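PDB 1VBF: protein-L-isoaspartate(D-aspartate) O-methyltransferase from Sulfolobus tokodaii, which probably methylates L-isoaspartyl residues of damaged proteins with S-adenosyl-L-methionine, a step toward their repair or degradation. Local coordinates for residues B[15-29]-B[80-92]. Residues are numbered along the deposited sequence; the frame is centred on the assembly and turned at random.
Sequences ELAEAFNKVDRSLFL and GIGYYTALIAEIV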
ATOM      1  N   GLU B  15      -3.663 -32.245  34.153  1.00 41.48           N
ATOM      2  CA  GLU B  15      -5.014 -31.856  34.557  1.00 42.83           C
ATOM      3  C   GLU B  15      -5.822 -31.317  33.370  1.00 41.75           C
ATOM      4  O   GLU B  15      -7.008 -31.615  33.224  1.00 41.76           O
ATOM      5  CB  GLU B  15      -4.942 -30.819  35.671  1.00 46.36           C
ATOM      6  CG  GLU B  15      -4.048 -31.219  36.845  1.00 53.63           C
ATOM      7  CD  GLU B  15      -2.547 -30.934  36.613  1.00 59.33           C
ATOM      8  OE1 GLU B  15      -1.924 -31.537  35.700  1.00 59.44           O
ATOM      9  OE2 GLU B  15      -1.985 -30.098  37.362  1.00 62.13           O
ATOM     10  N   LEU B  16      -5.164 -30.535  32.518  1.00 40.01           N
ATOM     11  CA  LEU B  16      -5.798 -29.977  31.331  1.00 38.82           C
ATOM     12  C   LEU B  16      -6.134 -31.115  30.373  1.00 37.11           C
ATOM     13  O   LEU B  16      -7.170 -31.122  29.722  1.00 35.01           O
ATOM     14  CB  LEU B  16      -4.840 -29.000  30.636  1.00 40.28           C
ATOM     15  CG  LEU B  16      -5.434 -27.827  29.831  1.00 41.33           C
ATOM     16  CD1 LEU B  16      -4.566 -27.636  28.611  1.00 42.14           C
ATOM     17  CD2 LEU B  16      -6.891 -28.072  29.415  1.00 39.66           C
ATOM     18  N   ALA B  17      -5.225 -32.074  30.289  1.00 38.55           N
ATOM     19  CA  ALA B  17      -5.391 -33.227  29.420  1.00 40.32           C
ATOM     20  C   ALA B  17      -6.698 -33.944  29.761  1.00 40.25           C
ATOM     21  O   ALA B  17      -7.482 -34.311  28.875  1.00 41.07           O
ATOM     22  CB  ALA B  17      -4.183 -34.180  29.577  1.00 39.67           C
ATOM     23  N   GLU B  18      -6.939 -34.114  31.052  1.00 40.49           N
ATOM     24  CA  GLU B  18      -8.148 -34.785  31.496  1.00 41.50           C
ATOM     25  C   GLU B  18      -9.391 -33.960  31.279  1.00 37.79           C
ATOM     26  O   GLU B  18     -10.394 -34.494  30.809  1.00 36.84           O
ATOM     27  CB  GLU B  18      -8.018 -35.192  32.956  1.00 46.36           C
ATOM     28  CG  GLU B  18      -6.847 -36.098  33.134  1.00 55.69           C
ATOM     29  CD  GLU B  18      -6.709 -36.597  34.531  1.00 63.09           C
ATOM     30  OE1 GLU B  18      -6.746 -35.766  35.475  1.00 67.69           O
ATOM     31  OE2 GLU B  18      -6.549 -37.830  34.680  1.00 68.18           O
ATOM     32  N   ALA B  19      -9.326 -32.671  31.619  1.00 34.19           N
ATOM     33  CA  ALA B  19     -10.455 -31.767  31.411  1.00 31.17           C
ATOM     34  C   ALA B  19     -10.810 -31.734  29.900  1.00 30.15           C
ATOM     35  O   ALA B  19     -11.978 -31.845  29.514  1.00 27.82           O
ATOM     36  CB  ALA B  19     -10.096 -30.387  31.913  1.00 28.35           C
ATOM     37  N   PHE B  20      -9.785 -31.616  29.052  1.00 29.10           N
ATOM     38  CA  PHE B  20      -9.977 -31.582  27.608  1.00 28.17           C
ATOM     39  C   PHE B  20     -10.668 -32.838  27.072  1.00 28.89           C
ATOM     40  O   PHE B  20     -11.500 -32.768  26.160  1.00 25.98           O
ATOM     41  CB  PHE B  20      -8.642 -31.405  26.876  1.00 26.16           C
ATOM     42  CG  PHE B  20      -8.802 -31.287  25.375  1.00 26.21           C
ATOM     43  CD1 PHE B  20      -9.495 -30.207  24.811  1.00 23.81           C
ATOM     44  CD2 PHE B  20      -8.357 -32.300  24.532  1.00 24.46           C
ATOM     45  CE1 PHE B  20      -9.741 -30.149  23.453  1.00 22.27           C
ATOM     46  CE2 PHE B  20      -8.606 -32.245  23.172  1.00 24.24           C
ATOM     47  CZ  PHE B  20      -9.295 -31.176  22.632  1.00 23.54           C
ATOM     48  N   ASN B  21     -10.300 -33.992  27.622  1.00 30.31           N
ATOM     49  CA  ASN B  21     -10.907 -35.218  27.172  1.00 33.23           C
ATOM     50  C   ASN B  21     -12.365 -35.324  27.608  1.00 34.12           C
ATOM     51  O   ASN B  21     -13.223 -35.743  26.838  1.00 34.75           O
ATOM     52  CB  ASN B  21     -10.148 -36.427  27.687  1.00 36.06           C
ATOM     53  CG  ASN B  21     -10.336 -37.630  26.793  1.00 39.46           C
ATOM     54  OD1 ASN B  21      -9.374 -38.164  26.260  1.00 46.17           O
ATOM     55  ND2 ASN B  21     -11.570 -38.049  26.607  1.00 40.39           N
ATOM     56  N   LYS B  22     -12.643 -34.902  28.833  1.00 35.03           N
ATOM     57  CA  LYS B  22     -13.991 -34.962  29.404  1.00 36.33           C
ATOM     58  C   LYS B  22     -15.079 -33.956  28.921  1.00 35.96           C
ATOM     59  O   LYS B  22     -16.191 -34.369  28.606  1.00 34.00           O
ATOM     60  CB  LYS B  22     -13.855 -34.890  30.929  1.00 37.47           C
ATOM     61  CG  LYS B  22     -15.160 -34.772  31.668  1.00 39.73           C
ATOM     62  CD  LYS B  22     -14.903 -34.473  33.129  1.00 41.57           C
ATOM     63  CE  LYS B  22     -16.181 -34.040  33.840  1.00 42.21           C
ATOM     64  NZ  LYS B  22     -15.906 -33.757  35.277  1.00 43.86           N
ATOM     65  N   VAL B  23     -14.766 -32.657  28.863  1.00 35.14           N
ATOM     66  CA  VAL B  23     -15.748 -31.646  28.451  1.00 35.40           C
ATOM     67  C   VAL B  23     -16.134 -31.729  26.971  1.00 36.59           C
ATOM     68  O   VAL B  23     -15.294 -31.658  26.081  1.00 36.72           O
ATOM     69  CB  VAL B  23     -15.245 -30.200  28.792  1.00 35.31           C
ATOM     70  CG1 VAL B  23     -16.253 -29.158  28.329  1.00 33.44           C
ATOM     71  CG2 VAL B  23     -15.006 -30.067  30.301  1.00 33.05           C
ATOM     72  N   ASP B  24     -17.422 -31.876  26.713  1.00 38.67           N
ATOM     73  CA  ASP B  24     -17.895 -31.999  25.344  1.00 41.28           C
ATOM     74  C   ASP B  24     -18.125 -30.628  24.730  1.00 41.10           C
ATOM     75  O   ASP B  24     -19.155 -30.002  24.966  1.00 41.58           O
ATOM     76  CB  ASP B  24     -19.187 -32.834  25.316  1.00 43.04           C
ATOM     77  CG  ASP B  24     -19.729 -33.031  23.913  1.00 45.24           C
ATOM     78  OD1 ASP B  24     -19.025 -32.648  22.952  1.00 46.97           O
ATOM     79  OD2 ASP B  24     -20.853 -33.567  23.766  1.00 46.13           O
ATOM     80  N   ARG B  25     -17.165 -30.177  23.930  1.00 40.25           N
ATOM     81  CA  ARG B  25     -17.237 -28.866  23.294  1.00 39.57           C
ATOM     82  C   ARG B  25     -18.450 -28.637  22.370  1.00 38.05           C
ATOM     83  O   ARG B  25     -18.829 -27.506  22.099  1.00 36.70           O
ATOM     84  CB  ARG B  25     -15.919 -28.598  22.552  1.00 40.71           C
ATOM     85  CG  ARG B  25     -15.813 -27.230  21.891  1.00 42.11           C
ATOM     86  CD  ARG B  25     -14.354 -26.889  21.573  1.00 43.22           C
ATOM     87  NE  ARG B  25     -14.212 -25.609  20.872  1.00 44.33           N
ATOM     88  CZ  ARG B  25     -13.986 -25.476  19.565  1.00 44.06           C
ATOM     89  NH1 ARG B  25     -13.865 -26.546  18.797  1.00 43.78           N
ATOM     90  NH2 ARG B  25     -13.897 -24.271  19.020  1.00 45.08           N
ATOM     91  N   SER B  26     -19.082 -29.688  21.887  1.00 37.58           N
ATOM     92  CA  SER B  26     -20.233 -29.460  21.028  1.00 39.91           C
ATOM     93  C   SER B  26     -21.402 -28.933  21.872  1.00 40.06           C
ATOM     94  O   SER B  26     -22.377 -28.371  21.343  1.00 39.61           O
ATOM     95  CB  SER B  26     -20.623 -30.752  20.317  1.00 40.45           C
ATOM     96  OG  SER B  26     -20.862 -31.769  21.264  1.00 43.53           O
ATOM     97  N   LEU B  27     -21.293 -29.117  23.186  1.00 39.36           N
ATOM     98  CA  LEU B  27     -22.316 -28.660  24.116  1.00 39.07           C
ATOM     99  C   LEU B  27     -22.300 -27.142  24.316  1.00 40.42           C
ATOM    100  O   LEU B  27     -23.224 -26.576  24.914  1.00 43.72           O
ATOM    101  CB  LEU B  27     -22.162 -29.362  25.470  1.00 37.60           C
ATOM    102  CG  LEU B  27     -23.060 -30.574  25.810  1.00 37.95           C
ATOM    103  CD1 LEU B  27     -23.520 -31.338  24.556  1.00 34.17           C
ATOM    104  CD2 LEU B  27     -22.277 -31.492  26.753  1.00 36.19           C
ATOM    105  N   PHE B  28     -21.266 -26.466  23.833  1.00 37.41           N
ATOM    106  CA  PHE B  28     -21.242 -25.035  23.992  1.00 34.51           C
ATOM    107  C   PHE B  28     -21.345 -24.364  22.648  1.00 36.30           C
ATOM    108  O   PHE B  28     -21.402 -23.139  22.571  1.00 36.54           O
ATOM    109  CB  PHE B  28     -19.970 -24.592  24.671  1.00 32.70           C
ATOM    110  CG  PHE B  28     -19.737 -25.228  25.993  1.00 30.31           C
ATOM    111  CD1 PHE B  28     -19.343 -26.557  26.073  1.00 27.72           C
ATOM    112  CD2 PHE B  28     -19.843 -24.481  27.165  1.00 29.07           C
ATOM    113  CE1 PHE B  28     -19.053 -27.139  27.306  1.00 26.10           C
ATOM    114  CE2 PHE B  28     -19.556 -25.053  28.401  1.00 28.07           C
ATOM    115  CZ  PHE B  28     -19.153 -26.389  28.470  1.00 26.10           C
ATOM    116  N   LEU B  29     -21.368 -25.168  21.587  1.00 37.61           N
ATOM    117  CA  LEU B  29     -21.473 -24.645  20.227  1.00 39.37           C
ATOM    118  C   LEU B  29     -22.896 -24.717  19.682  1.00 40.56           C
ATOM    119  O   LEU B  29     -23.619 -25.675  19.963  1.00 41.45           O
ATOM    120  CB  LEU B  29     -20.531 -25.420  19.305  1.00 38.45           C
ATOM    121  CG  LEU B  29     -19.030 -25.208  19.519  1.00 39.36           C
ATOM    122  CD1 LEU B  29     -18.257 -26.256  18.738  1.00 39.81           C
ATOM    123  CD2 LEU B  29     -18.612 -23.794  19.086  1.00 37.78           C
ATOM    124  N   GLY B  80     -17.403 -15.488  26.486  1.00 31.93           N
ATOM    125  CA  GLY B  80     -17.804 -16.055  25.219  1.00 33.21           C
ATOM    126  C   GLY B  80     -18.798 -17.181  25.418  1.00 34.22           C
ATOM    127  O   GLY B  80     -19.728 -17.032  26.206  1.00 36.27           O
ATOM    128  N   ILE B  81     -18.603 -18.306  24.724  1.00 34.16           N
ATOM    129  CA  ILE B  81     -19.520 -19.437  24.820  1.00 32.41           C
ATOM    130  C   ILE B  81     -19.298 -20.330  26.031  1.00 32.25           C
ATOM    131  O   ILE B  81     -19.944 -21.349  26.163  1.00 33.58           O
ATOM    132  CB  ILE B  81     -19.474 -20.309  23.557  1.00 31.49           C
ATOM    133  CG1 ILE B  81     -18.133 -21.042  23.472  1.00 32.93           C
ATOM    134  CG2 ILE B  81     -19.691 -19.451  22.330  1.00 30.72           C
ATOM    135  CD1 ILE B  81     -18.067 -22.064  22.345  1.00 30.69           C
ATOM    136  N   GLY B  82     -18.370 -19.969  26.903  1.00 32.79           N
ATOM    137  CA  GLY B  82     -18.151 -20.751  28.110  1.00 32.96           C
ATOM    138  C   GLY B  82     -17.320 -22.014  28.071  1.00 34.79           C
ATOM    139  O   GLY B  82     -17.001 -22.555  29.133  1.00 35.94           O
ATOM    140  N   TYR B  83     -16.955 -22.491  26.879  1.00 35.35           N
ATOM    141  CA  TYR B  83     -16.146 -23.706  26.757  1.00 33.76           C
ATOM    142  C   TYR B  83     -14.769 -23.677  27.458  1.00 33.31           C
ATOM    143  O   TYR B  83     -14.396 -24.627  28.172  1.00 31.53           O
ATOM    144  CB  TYR B  83     -15.940 -24.056  25.294  1.00 33.36           C
ATOM    145  CG  TYR B  83     -14.969 -25.186  25.113  1.00 32.54           C
ATOM    146  CD1 TYR B  83     -15.313 -26.485  25.476  1.00 36.52           C
ATOM    147  CD2 TYR B  83     -13.685 -24.955  24.656  1.00 34.02           C
ATOM    148  CE1 TYR B  83     -14.382 -27.555  25.388  1.00 37.72           C
ATOM    149  CE2 TYR B  83     -12.730 -26.012  24.566  1.00 37.95           C
ATOM    150  CZ  TYR B  83     -13.086 -27.309  24.932  1.00 37.41           C
ATOM    151  OH  TYR B  83     -12.170 -28.344  24.828  1.00 34.21           O
ATOM    152  N   TYR B  84     -13.998 -22.615  27.257  1.00 31.15           N
ATOM    153  CA  TYR B  84     -12.704 -22.580  27.921  1.00 32.36           C
ATOM    154  C   TYR B  84     -12.919 -22.335  29.415  1.00 32.51           C
ATOM    155  O   TYR B  84     -12.074 -22.699  30.250  1.00 31.42           O
ATOM    156  CB  TYR B  84     -11.783 -21.498  27.321  1.00 32.57           C
ATOM    157  CG  TYR B  84     -11.423 -21.740  25.873  1.00 33.71           C
ATOM    158  CD1 TYR B  84     -11.960 -20.951  24.870  1.00 33.61           C
ATOM    159  CD2 TYR B  84     -10.594 -22.800  25.502  1.00 35.25           C
ATOM    160  CE1 TYR B  84     -11.703 -21.199  23.552  1.00 34.52           C
ATOM    161  CE2 TYR B  84     -10.322 -23.061  24.162  1.00 35.22           C
ATOM    162  CZ  TYR B  84     -10.883 -22.252  23.197  1.00 36.18           C
ATOM    163  OH  TYR B  84     -10.621 -22.486  21.873  1.00 37.96           O
ATOM    164  N   THR B  85     -14.062 -21.729  29.742  1.00 31.40           N
ATOM    165  CA  THR B  85     -14.385 -21.449  31.125  1.00 31.23           C
ATOM    166  C   THR B  85     -14.564 -22.815  31.782  1.00 30.95           C
ATOM    167  O   THR B  85     -13.931 -23.100  32.798  1.00 30.50           O
ATOM    168  CB  THR B  85     -15.671 -20.611  31.250  1.00 32.83           C
ATOM    169  OG1 THR B  85     -15.699 -19.626  30.214  1.00 34.99           O
ATOM    170  CG2 THR B  85     -15.711 -19.896  32.605  1.00 30.97           C
ATOM    171  N   ALA B  86     -15.402 -23.667  31.192  1.00 29.92           N
ATOM    172  CA  ALA B  86     -15.601 -25.023  31.713  1.00 30.55           C
ATOM    173  C   ALA B  86     -14.269 -25.779  31.963  1.00 31.30           C
ATOM    174  O   ALA B  86     -14.064 -26.303  33.057  1.00 33.87           O
ATOM    175  CB  ALA B  86     -16.483 -25.830  30.764  1.00 28.83           C
ATOM    176  N   LEU B  87     -13.372 -25.843  30.971  1.00 29.77           N
ATOM    177  CA  LEU B  87     -12.088 -26.534  31.134  1.00 27.42           C
ATOM    178  C   LEU B  87     -11.269 -26.025  32.319  1.00 28.48           C
ATOM    179  O   LEU B  87     -10.575 -26.806  32.976  1.00 28.69           O
ATOM    180  CB  LEU B  87     -11.237 -26.415  29.869  1.00 26.40           C
ATOM    181  CG  LEU B  87     -11.771 -26.966  28.535  1.00 27.66           C
ATOM    182  CD1 LEU B  87     -10.728 -26.715  27.456  1.00 24.37           C
ATOM    183  CD2 LEU B  87     -12.088 -28.466  28.633  1.00 25.60           C
ATOM    184  N   ILE B  88     -11.334 -24.727  32.600  1.00 27.99           N
ATOM    185  CA  ILE B  88     -10.590 -24.174  33.726  1.00 27.95           C
ATOM    186  C   ILE B  88     -11.267 -24.589  35.046  1.00 30.55           C
ATOM    187  O   ILE B  88     -10.618 -25.035  36.005  1.00 31.01           O
ATOM    188  CB  ILE B  88     -10.525 -22.634  33.627  1.00 26.98           C
ATOM    189  CG1 ILE B  88      -9.863 -22.240  32.306  1.00 25.35           C
ATOM    190  CG2 ILE B  88      -9.737 -22.039  34.818  1.00 25.27           C
ATOM    191  CD1 ILE B  88      -9.847 -20.761  32.057  1.00 23.73           C
ATOM    192  N   ALA B  89     -12.584 -24.443  35.080  1.00 32.28           N
ATOM    193  CA  ALA B  89     -13.381 -24.801  36.246  1.00 33.36           C
ATOM    194  C   ALA B  89     -13.103 -26.249  36.678  1.00 34.59           C
ATOM    195  O   ALA B  89     -13.067 -26.567  37.867  1.00 35.57           O
ATOM    196  CB  ALA B  89     -14.849 -24.625  35.922  1.00 32.33           C
ATOM    197  N   GLU B  90     -12.921 -27.132  35.705  1.00 34.30           N
ATOM    198  CA  GLU B  90     -12.617 -28.523  36.000  1.00 33.45           C
ATOM    199  C   GLU B  90     -11.312 -28.688  36.789  1.00 32.14           C
ATOM    200  O   GLU B  90     -11.210 -29.534  37.658  1.00 33.81           O
ATOM    201  CB  GLU B  90     -12.493 -29.309  34.703  1.00 32.75           C
ATOM    202  CG  GLU B  90     -13.772 -29.424  33.899  1.00 37.64           C
ATOM    203  CD  GLU B  90     -14.688 -30.540  34.389  1.00 39.90           C
ATOM    204  OE1 GLU B  90     -14.181 -31.508  35.005  1.00 38.81           O
ATOM    205  OE2 GLU B  90     -15.914 -30.455  34.134  1.00 40.80           O
ATOM    206  N   ILE B  91     -10.325 -27.858  36.506  1.00 29.50           N
ATOM    207  CA  ILE B  91      -9.031 -28.005  37.137  1.00 28.88           C
ATOM    208  C   ILE B  91      -8.860 -27.207  38.401  1.00 31.66           C
ATOM    209  O   ILE B  91      -8.350 -27.684  39.423  1.00 32.52           O
ATOM    210  CB  ILE B  91      -7.904 -27.537  36.147  1.00 26.76           C
ATOM    211  CG1 ILE B  91      -8.006 -28.307  34.837  1.00 24.59           C
ATOM    212  CG2 ILE B  91      -6.504 -27.607  36.814  1.00 20.74           C
ATOM    213  CD1 ILE B  91      -7.225 -27.668  33.726  1.00 26.26           C
ATOM    214  N   VAL B  92      -9.275 -25.961  38.294  1.00 34.25           N
ATOM    215  CA  VAL B  92      -9.099 -24.984  39.345  1.00 35.80           C
ATOM    216  C   VAL B  92     -10.135 -24.936  40.489  1.00 35.84           C
ATOM    217  O   VAL B  92     -11.211 -25.517  40.399  1.00 33.85           O
ATOM    218  CB  VAL B  92      -8.936 -23.601  38.641  1.00 35.60           C
ATOM    219  CG1 VAL B  92      -9.975 -22.609  39.132  1.00 36.35           C
ATOM    220  CG2 VAL B  92      -7.518 -23.096  38.835  1.00 36.06           C
TER
HETATM  221  O   HOH W   1     -12.985 -30.958  25.443  1.00 40.64           O
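In the Rossmann-like methyltransferase fold, helix 83-91, which follows the first strand of the central sheet (73-77), packs against helix 14-22, the second helix of the chain, and the loop and 3-10 turn that follow it, with Tyr83, Ala86 and Leu87 meeting Val23 and Phe28. The axes of helix 83-91 and of segment 15-22 approach to 9.0 Å at 130°, and Ala19 lies over Leu87, their CA atoms 5.5 Å apart. Leu87 CD2 fits against Val23 CB at 3.6 Å, while Ile91 CD1 reaches Leu16. A chi1 of 172° turns the Tyr83 ring away from its own backbone N and in among Val23, Arg25 and Phe28; Arg25 CD sits over the centre of one ring face, 3.5 Å from the Tyr83 ring centroid. The edge of Tyr83 points at the face of Phe28 in a T-shaped pair, planes at 76°, and Phe28 CZ meets Ala86 CB at 3.6 Å. Lys22, extended and exposed, forms a salt bridge from NZ to the syn lone pair of Glu90 OE1 (2.8 Å); Tyr114 OH is a second partner of Lys22 NZ, and Tyr115 OH hydrogen-bonds Glu90 OE2. Helix 56-65 touches Leu16, Phe20 and Leu87, strand 45-48 flanks Ile81 and Leu29, and Ile88 rests on strand 73-77.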